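Local structure of Alpha/beta hydrolase (Pseudomonas aeruginosa PAO1, 4R1D) at residues Met151-Asp156 with Gln201-Trp205; Pro48-Ile54 with Met248-Thr254. The protein probably acts as a lipase of the alpha/beta hydrolase family, a calcium-binding effector of the H2 type VI secretion system that is held by the inhibitor Tli4. All blocks are in the same frame, centred on the assembly; numbering follows the deposited sequence.

Contact 1. Residues Met151-Asp156 with Gln201-Trp205; sequences MERRLD and QFDVW. With CA (calcium ion), chain C.
Glu152 and Asp156, one helical turn apart, share a calcium ion with Phe202 and Asp203 on the neighbouring strand. Seven oxygens bind the metal: Glu152 gives OE2 (2.4 Å to the calcium), Asp156 chelates with both OD1 and OD2, Phe202 supplies its backbone O, Asp203 its OD1, and two waters complete the shell. Glu152 spans the gap because CG stands anti to its backbone N (chi1 -174°) and the chain then bends at chi2.

Hydrogen bonds fix the ligands. The other oxygen of that carboxylate, Glu152 OE1, receives Val204 N at 2.8 Å on its syn side, 22° out of the carboxylate plane, and is also salt-bridged to Arg134. Asp203 OD2 is hydrogen-bonded to Tyr234 OH. One water, hydrogen-bonded to Leu155 O, Asp156 OD1 and Phe202 N, bridges Leu155 and Asp156 to the strand.

Apolar packing lies beside the metal. Leu155 CD2 sits over one face of the Phe202 ring, 4.3 Å from its centroid, while Leu155 CB meets Phe202 CB at 3.6 Å. Helix 151-155 and strand 201-205 run antiparallel, and the calcium bridges them at the edge strand of an alpha/beta hydrolase sheet, consistent with a structural metal site.

Contact 2. Residues Pro48-Ile54 with Met248-Thr254; sequences PLPVIFI and MKVILVT
Two adjacent parallel strands of the central alpha/beta hydrolase sheet, 48-54 and 250-254, are joined here by backbone bonds and by side chains on both faces. The amides of Ile251 and Val253 donate to Pro50 O and Ile52 O, and those of Ile52 and Ile54 to Ile251 O and Val253 O. The bond from Ile54 N to Val253 O is 2.8 Å long; in the one from Val253 N to Ile52 O the donor is tilted 28° from the carbonyl plane.

Val51 and Val253 share a face with Phe53. Val51 CG1 presses on Val253 CG2 at 3.6 Å, and Phe53, whose chi1 of -176° swings the ring away from its own amide nitrogen, brings CD1 to within 4.0 Å of Val253 CG1. Helix 542-556 packs on this side against Ile251, whose CD1 meets Leu49 CD2. In the three-layer alpha/beta/alpha build, with helices on both sides of a parallel sheet, helix 215-238 packs on Pro48, Pro50 and Met248.

On the opposite face, Ile52 CB touches Leu252 CD2 at 3.8 Å, and Ile52 CG1 lies against Val250. Further along, Ile54 CD1 meets both Leu252 CD1 and Thr254 CG2. At the start of the pair, Met248 CE rests 3.9 Å from Pro48 CG and equally near Pro50 CD, while a water joins Pro48 O to Lys249 N.

Overall arrangement
The centres of contacts 1 and 2 lie about 10 Å apart on the same side of the chain's centre, and both reach the six-stranded parallel sheet. Strand 48-54 is the middle member of three: it pairs with 250-255 in contact 2 and with edge strand 201-206, which carries two of the four calcium-binding residues. Trp205 is hydrogen-bonded through its backbone to Val51 and Phe53, and Phe202 packs on Leu49. Along the chain, both segments of contact 1 fall between those of contact 2. Helix 542-556 touches side chains of both contacts. The calcium thus ties helix 141-155 to the sheet edge, directly beside strand 48-54 of contact 2.

Contact 1. Residues Met151-Asp156 with Gln201-Trp205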
ATOM      1  N   MET A 151     -12.973   7.761  20.094  1.00 15.14           N
ATOM      2  CA  MET A 151     -11.990   8.541  20.816  1.00 16.25           C
ATOM      3  C   MET A 151     -12.389  10.012  20.800  1.00 15.26           C
ATOM      4  O   MET A 151     -12.243  10.728  21.796  1.00 15.02           O
ATOM      5  CB  MET A 151     -10.600   8.349  20.204  1.00 13.28           C
ATOM      6  CG  MET A 151     -10.044   6.957  20.403  1.00 15.10           C
ATOM      7  SD  MET A 151      -8.287   6.845  19.962  1.00 19.48           S
ATOM      8  CE  MET A 151      -8.329   7.136  18.168  1.00 18.39           C
ATOM      9  N   GLU A 152     -12.895  10.467  19.663  1.00 14.00           N
ATOM     10  CA  GLU A 152     -13.275  11.874  19.541  1.00 18.00           C
ATOM     11  C   GLU A 152     -14.364  12.216  20.561  1.00 16.32           C
ATOM     12  O   GLU A 152     -14.250  13.201  21.297  1.00 17.59           O
ATOM     13  CB  GLU A 152     -13.765  12.172  18.122  1.00 15.05           C
ATOM     14  CG  GLU A 152     -14.050  13.644  17.850  1.00 19.88           C
ATOM     15  CD  GLU A 152     -12.816  14.422  17.425  1.00 21.27           C
ATOM     16  OE1 GLU A 152     -11.882  13.833  16.855  1.00 18.33           O
ATOM     17  OE2 GLU A 152     -12.772  15.641  17.656  1.00 25.19           O
ATOM     18  N   ARG A 153     -15.419  11.409  20.606  1.00 17.95           N
ATOM     19  CA  ARG A 153     -16.522  11.707  21.523  1.00 19.31           C
ATOM     20  C   ARG A 153     -16.133  11.474  22.974  1.00 17.77           C
ATOM     21  O   ARG A 153     -16.491  12.262  23.858  1.00 19.08           O
ATOM     22  CB  ARG A 153     -17.808  10.946  21.171  1.00 19.54           C
ATOM     23  CG  ARG A 153     -17.833   9.443  21.361  1.00 21.37           C
ATOM     24  CD  ARG A 153     -19.242   8.909  21.011  1.00 29.01           C
ATOM     25  NE  ARG A 153     -19.395   7.489  21.303  1.00 31.73           N
ATOM     26  CZ  ARG A 153     -20.003   7.008  22.384  1.00 29.37           C
ATOM     27  NH1 ARG A 153     -20.541   7.833  23.277  1.00 25.05           N
ATOM     28  NH2 ARG A 153     -20.079   5.697  22.566  1.00 34.02           N
ATOM     29  N   ARG A 154     -15.395  10.401  23.225  1.00 14.30           N
ATOM     30  CA  ARG A 154     -14.952  10.131  24.596  1.00 16.88           C
ATOM     31  C   ARG A 154     -14.048  11.252  25.105  1.00 18.14           C
ATOM     32  O   ARG A 154     -14.235  11.759  26.210  1.00 16.25           O
ATOM     33  CB  ARG A 154     -14.239   8.773  24.686  1.00 14.97           C
ATOM     34  CG  ARG A 154     -15.175   7.557  24.513  1.00 16.21           C
ATOM     35  CD  ARG A 154     -15.749   7.094  25.848  1.00 20.13           C
ATOM     36  NE  ARG A 154     -16.480   5.837  25.723  1.00 20.55           N
ATOM     37  CZ  ARG A 154     -17.804   5.743  25.658  1.00 20.76           C
ATOM     38  NH1 ARG A 154     -18.554   6.839  25.724  1.00 25.36           N
ATOM     39  NH2 ARG A 154     -18.381   4.550  25.538  1.00 20.91           N
ATOM     40  N   LEU A 155     -13.082  11.666  24.299  1.00 17.77           N
ATOM     41  CA  LEU A 155     -12.118  12.671  24.762  1.00 15.89           C
ATOM     42  C   LEU A 155     -12.716  14.079  24.834  1.00 17.07           C
ATOM     43  O   LEU A 155     -12.184  14.954  25.525  1.00 20.49           O
ATOM     44  CB  LEU A 155     -10.839  12.642  23.918  1.00 15.31           C
ATOM     45  CG  LEU A 155     -10.047  11.329  24.024  1.00 15.32           C
ATOM     46  CD1 LEU A 155      -9.009  11.217  22.909  1.00 15.14           C
ATOM     47  CD2 LEU A 155      -9.379  11.195  25.397  1.00 17.49           C
ATOM     48  N   ASP A 156     -13.820  14.283  24.120  1.00 18.33           N
ATOM     49  CA  ASP A 156     -14.552  15.548  24.134  1.00 21.23           C
ATOM     50  C   ASP A 156     -15.555  15.582  25.287  1.00 17.84           C
ATOM     51  O   ASP A 156     -16.219  16.594  25.517  1.00 19.77           O
ATOM     52  CB  ASP A 156     -15.309  15.752  22.813  1.00 18.11           C
ATOM     53  CG  ASP A 156     -14.405  16.187  21.676  1.00 25.34           C
ATOM     54  OD1 ASP A 156     -13.221  16.486  21.946  1.00 22.90           O
ATOM     55  OD2 ASP A 156     -14.878  16.239  20.504  1.00 21.78           O
ATOM     56  N   GLN A 201      -8.355  20.044  24.743  1.00 23.61           N
ATOM     57  CA  GLN A 201      -9.286  19.708  23.669  1.00 20.12           C
ATOM     58  C   GLN A 201      -8.621  18.734  22.702  1.00 21.54           C
ATOM     59  O   GLN A 201      -7.688  19.096  21.975  1.00 22.24           O
ATOM     60  CB  GLN A 201      -9.752  20.962  22.920  1.00 26.37           C
ATOM     61  CG  GLN A 201     -10.561  21.941  23.771  1.00 38.40           C
ATOM     62  CD  GLN A 201      -9.697  22.764  24.716  1.00 43.51           C
ATOM     63  OE1 GLN A 201      -8.487  22.870  24.530  1.00 46.42           O
ATOM     64  NE2 GLN A 201     -10.317  23.349  25.734  1.00 48.08           N
ATOM     65  N   PHE A 202      -9.088  17.491  22.705  1.00 20.52           N
ATOM     66  CA  PHE A 202      -8.504  16.475  21.845  1.00 15.60           C
ATOM     67  C   PHE A 202      -9.262  16.478  20.534  1.00 17.93           C
ATOM     68  O   PHE A 202     -10.478  16.605  20.526  1.00 19.01           O
ATOM     69  CB  PHE A 202      -8.614  15.098  22.489  1.00 15.53           C
ATOM     70  CG  PHE A 202      -7.928  14.990  23.822  1.00 16.43           C
ATOM     71  CD1 PHE A 202      -6.628  14.510  23.911  1.00 15.50           C
ATOM     72  CD2 PHE A 202      -8.579  15.373  24.988  1.00 19.39           C
ATOM     73  CE1 PHE A 202      -5.995  14.406  25.139  1.00 18.33           C
ATOM     74  CE2 PHE A 202      -7.945  15.274  26.223  1.00 17.66           C
ATOM     75  CZ  PHE A 202      -6.658  14.786  26.297  1.00 17.71           C
ATOM     76  N   ASP A 203      -8.538  16.352  19.431  1.00 16.17           N
ATOM     77  CA  ASP A 203      -9.133  16.172  18.106  1.00 15.88           C
ATOM     78  C   ASP A 203      -8.366  15.052  17.406  1.00 13.49           C
ATOM     79  O   ASP A 203      -7.134  15.047  17.425  1.00 15.42           O
ATOM     80  CB  ASP A 203      -8.955  17.430  17.258  1.00 14.65           C
ATOM     81  CG  ASP A 203      -9.875  18.569  17.666  1.00 22.52           C
ATOM     82  OD1 ASP A 203     -10.970  18.318  18.207  1.00 21.87           O
ATOM     83  OD2 ASP A 203      -9.504  19.733  17.404  1.00 23.43           O
ATOM     84  N   VAL A 204      -9.082  14.126  16.781  1.00 13.56           N
ATOM     85  CA  VAL A 204      -8.423  13.006  16.099  1.00 16.38           C
ATOM     86  C   VAL A 204      -8.202  13.324  14.623  1.00 17.17           C
ATOM     87  O   VAL A 204      -9.159  13.584  13.895  1.00 18.11           O
ATOM     88  CB  VAL A 204      -9.263  11.724  16.187  1.00 14.23           C
ATOM     89  CG1 VAL A 204      -8.544  10.564  15.487  1.00 15.10           C
ATOM     90  CG2 VAL A 204      -9.559  11.367  17.669  1.00 15.02           C
ATOM     91  N   TRP A 205      -6.941  13.276  14.194  1.00 14.09           N
ATOM     92  CA  TRP A 205      -6.568  13.507  12.803  1.00 17.12           C
ATOM     93  C   TRP A 205      -6.041  12.194  12.249  1.00 15.72           C
ATOM     94  O   TRP A 205      -5.445  11.413  12.979  1.00 16.02           O
ATOM     95  CB  TRP A 205      -5.477  14.574  12.713  1.00 16.80           C
ATOM     96  CG  TRP A 205      -5.959  15.923  13.137  1.00 14.83           C
ATOM     97  CD1 TRP A 205      -6.171  16.348  14.417  1.00 17.65           C
ATOM     98  CD2 TRP A 205      -6.288  17.028  12.283  1.00 15.31           C
ATOM     99  NE1 TRP A 205      -6.606  17.656  14.412  1.00 16.54           N
ATOM    100  CE2 TRP A 205      -6.696  18.091  13.114  1.00 14.55           C
ATOM    101  CE3 TRP A 205      -6.280  17.218  10.895  1.00 17.54           C
ATOM    102  CZ2 TRP A 205      -7.084  19.333  12.607  1.00 18.57           C
ATOM    103  CZ3 TRP A 205      -6.669  18.451  10.389  1.00 19.99           C
ATOM    104  CH2 TRP A 205      -7.074  19.491  11.246  1.00 17.46           C
TER
HETATM  105 CA    CA C 601     -12.619  17.099  19.582  1.00 22.22          CA
HETATM  106  O   HOH W   1     -11.647  17.259  23.852  1.00 19.47           O
HETATM  107  O   HOH W   2     -14.194  18.278  17.922  1.00 29.64           O
HETATM  108  O   HOH W   3     -12.746  19.485  20.701  1.00 28.46           O

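Contact 2. Residues Pro48-Ile54 with Met248-Thr254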
ATOM      1  N   PRO A  48      -5.379  22.813  22.705  1.00 29.97           N
ATOM      2  CA  PRO A  48      -5.562  21.678  21.797  1.00 23.19           C
ATOM      3  C   PRO A  48      -4.474  20.639  21.977  1.00 24.39           C
ATOM      4  O   PRO A  48      -3.314  20.989  22.203  1.00 26.09           O
ATOM      5  CB  PRO A  48      -5.473  22.320  20.408  1.00 29.43           C
ATOM      6  CG  PRO A  48      -4.703  23.578  20.625  1.00 30.69           C
ATOM      7  CD  PRO A  48      -5.084  24.060  21.982  1.00 33.75           C
ATOM      8  N   LEU A  49      -4.857  19.367  21.883  1.00 19.27           N
ATOM      9  CA  LEU A  49      -3.921  18.259  22.004  1.00 17.89           C
ATOM     10  C   LEU A  49      -4.278  17.261  20.907  1.00 20.47           C
ATOM     11  O   LEU A  49      -5.135  16.398  21.102  1.00 22.18           O
ATOM     12  CB  LEU A  49      -4.045  17.605  23.389  1.00 16.86           C
ATOM     13  CG  LEU A  49      -2.970  16.591  23.787  1.00 23.72           C
ATOM     14  CD1 LEU A  49      -1.616  17.135  23.439  1.00 25.45           C
ATOM     15  CD2 LEU A  49      -3.036  16.248  25.285  1.00 17.89           C
ATOM     16  N   PRO A  50      -3.645  17.388  19.731  1.00 16.91           N
ATOM     17  CA  PRO A  50      -4.059  16.515  18.630  1.00 14.42           C
ATOM     18  C   PRO A  50      -3.701  15.051  18.858  1.00 14.81           C
ATOM     19  O   PRO A  50      -2.610  14.747  19.318  1.00 16.25           O
ATOM     20  CB  PRO A  50      -3.279  17.067  17.420  1.00 16.54           C
ATOM     21  CG  PRO A  50      -2.948  18.463  17.785  1.00 15.38           C
ATOM     22  CD  PRO A  50      -2.684  18.408  19.285  1.00 15.98           C
ATOM     23  N   VAL A  51      -4.640  14.174  18.528  1.00 16.21           N
ATOM     24  CA  VAL A  51      -4.409  12.738  18.508  1.00 12.42           C
ATOM     25  C   VAL A  51      -4.268  12.331  17.045  1.00 13.27           C
ATOM     26  O   VAL A  51      -5.200  12.499  16.274  1.00 14.95           O
ATOM     27  CB  VAL A  51      -5.575  11.992  19.163  1.00 16.70           C
ATOM     28  CG1 VAL A  51      -5.406  10.482  19.022  1.00 15.83           C
ATOM     29  CG2 VAL A  51      -5.668  12.389  20.651  1.00 15.72           C
ATOM     30  N   ILE A  52      -3.106  11.794  16.671  1.00 13.48           N
ATOM     31  CA  ILE A  52      -2.839  11.430  15.286  1.00 14.60           C
ATOM     32  C   ILE A  52      -2.996   9.924  15.132  1.00 16.19           C
ATOM     33  O   ILE A  52      -2.235   9.155  15.715  1.00 14.01           O
ATOM     34  CB  ILE A  52      -1.391  11.784  14.876  1.00 14.69           C
ATOM     35  CG1 ILE A  52      -1.021  13.204  15.321  1.00 15.23           C
ATOM     36  CG2 ILE A  52      -1.207  11.606  13.354  1.00 16.76           C
ATOM     37  CD1 ILE A  52      -1.887  14.304  14.720  1.00 17.18           C
ATOM     38  N   PHE A  53      -3.983   9.504  14.353  1.00 14.10           N
ATOM     39  CA  PHE A  53      -4.216   8.083  14.168  1.00 11.15           C
ATOM     40  C   PHE A  53      -3.451   7.630  12.942  1.00 15.44           C
ATOM     41  O   PHE A  53      -3.567   8.236  11.872  1.00 15.29           O
ATOM     42  CB  PHE A  53      -5.711   7.803  14.002  1.00 14.02           C
ATOM     43  CG  PHE A  53      -6.032   6.353  13.899  1.00 12.77           C
ATOM     44  CD1 PHE A  53      -6.152   5.582  15.040  1.00 15.14           C
ATOM     45  CD2 PHE A  53      -6.186   5.751  12.661  1.00 11.76           C
ATOM     46  CE1 PHE A  53      -6.446   4.242  14.955  1.00 14.72           C
ATOM     47  CE2 PHE A  53      -6.484   4.398  12.572  1.00 14.46           C
ATOM     48  CZ  PHE A  53      -6.603   3.647  13.730  1.00 16.27           C
ATOM     49  N   ILE A  54      -2.644   6.589  13.110  1.00 13.29           N
ATOM     50  CA  ILE A  54      -1.855   6.056  12.028  1.00 15.30           C
ATOM     51  C   ILE A  54      -2.330   4.633  11.766  1.00 13.61           C
ATOM     52  O   ILE A  54      -2.205   3.763  12.633  1.00 14.75           O
ATOM     53  CB  ILE A  54      -0.352   6.059  12.366  1.00 13.48           C
ATOM     54  CG1 ILE A  54       0.085   7.447  12.862  1.00 15.15           C
ATOM     55  CG2 ILE A  54       0.473   5.572  11.156  1.00 12.50           C
ATOM     56  CD1 ILE A  54       1.572   7.559  13.231  1.00 14.91           C
ATOM     57  N   MET A 248       3.386  23.096  21.177  1.00 18.59           N
ATOM     58  CA  MET A 248       2.348  22.082  20.995  1.00 21.59           C
ATOM     59  C   MET A 248       2.947  20.667  20.926  1.00 20.70           C
ATOM     60  O   MET A 248       4.064  20.476  20.436  1.00 18.29           O
ATOM     61  CB  MET A 248       1.485  22.376  19.763  1.00 22.59           C
ATOM     62  CG  MET A 248       0.401  23.427  20.022  1.00 24.82           C
ATOM     63  SD  MET A 248      -0.705  23.661  18.621  1.00 26.19           S
ATOM     64  CE  MET A 248      -1.661  22.140  18.680  1.00 22.10           C
ATOM     65  N   LYS A 249       2.209  19.692  21.450  1.00 19.91           N
ATOM     66  CA  LYS A 249       2.597  18.279  21.363  1.00 20.65           C
ATOM     67  C   LYS A 249       1.428  17.466  20.806  1.00 17.59           C
ATOM     68  O   LYS A 249       0.287  17.901  20.857  1.00 16.86           O
ATOM     69  CB  LYS A 249       2.965  17.732  22.746  1.00 21.76           C
ATOM     70  CG  LYS A 249       4.179  18.393  23.413  1.00 26.49           C
ATOM     71  CD  LYS A 249       5.471  18.004  22.738  1.00 29.42           C
ATOM     72  CE  LYS A 249       6.685  18.606  23.446  1.00 32.39           C
ATOM     73  NZ  LYS A 249       7.071  17.831  24.652  1.00 37.53           N
ATOM     74  N   VAL A 250       1.703  16.275  20.288  1.00 13.49           N
ATOM     75  CA  VAL A 250       0.624  15.408  19.807  1.00 11.94           C
ATOM     76  C   VAL A 250       0.798  14.007  20.398  1.00 15.22           C
ATOM     77  O   VAL A 250       1.867  13.660  20.892  1.00 15.91           O
ATOM     78  CB  VAL A 250       0.614  15.285  18.263  1.00 15.93           C
ATOM     79  CG1 VAL A 250       0.507  16.662  17.605  1.00 19.00           C
ATOM     80  CG2 VAL A 250       1.868  14.564  17.789  1.00 17.64           C
ATOM     81  N   ILE A 251      -0.252  13.204  20.346  1.00 14.66           N
ATOM     82  CA  ILE A 251      -0.177  11.814  20.800  1.00 13.77           C
ATOM     83  C   ILE A 251      -0.465  10.920  19.609  1.00 15.07           C
ATOM     84  O   ILE A 251      -1.453  11.123  18.916  1.00 15.29           O
ATOM     85  CB  ILE A 251      -1.216  11.540  21.894  1.00 15.75           C
ATOM     86  CG1 ILE A 251      -0.941  12.424  23.109  1.00 16.73           C
ATOM     87  CG2 ILE A 251      -1.225  10.057  22.284  1.00 14.81           C
ATOM     88  CD1 ILE A 251      -2.097  12.470  24.096  1.00 20.48           C
ATOM     89  N   LEU A 252       0.396   9.940  19.360  1.00 14.17           N
ATOM     90  CA  LEU A 252       0.172   9.004  18.253  1.00 14.43           C
ATOM     91  C   LEU A 252      -0.657   7.814  18.731  1.00 14.96           C
ATOM     92  O   LEU A 252      -0.443   7.311  19.834  1.00 14.90           O
ATOM     93  CB  LEU A 252       1.510   8.480  17.697  1.00 12.58           C
ATOM     94  CG  LEU A 252       2.527   9.515  17.222  1.00 13.84           C
ATOM     95  CD1 LEU A 252       3.727   8.848  16.556  1.00 12.62           C
ATOM     96  CD2 LEU A 252       1.869  10.500  16.252  1.00 16.96           C
ATOM     97  N   VAL A 253      -1.605   7.379  17.908  1.00 14.48           N
ATOM     98  CA  VAL A 253      -2.348   6.142  18.165  1.00 12.94           C
ATOM     99  C   VAL A 253      -2.243   5.346  16.876  1.00 16.13           C
ATOM    100  O   VAL A 253      -2.669   5.811  15.808  1.00 14.08           O
ATOM    101  CB  VAL A 253      -3.821   6.422  18.529  1.00 13.38           C
ATOM    102  CG1 VAL A 253      -4.586   5.126  18.670  1.00 15.64           C
ATOM    103  CG2 VAL A 253      -3.901   7.259  19.820  1.00 13.69           C
ATOM    104  N   THR A 254      -1.620   4.174  16.950  1.00 13.75           N
ATOM    105  CA  THR A 254      -1.294   3.437  15.739  1.00 15.68           C
ATOM    106  C   THR A 254      -1.979   2.086  15.671  1.00 15.20           C
ATOM    107  O   THR A 254      -2.252   1.454  16.692  1.00 13.37           O
ATOM    108  CB  THR A 254       0.232   3.211  15.600  1.00 11.32           C
ATOM    109  OG1 THR A 254       0.648   2.157  16.474  1.00 13.54           O
ATOM    110  CG2 THR A 254       0.996   4.486  15.952  1.00 11.86           C
TER
HETATM  111  O   HOH W   4      -0.725  20.461  22.178  1.00 31.64           O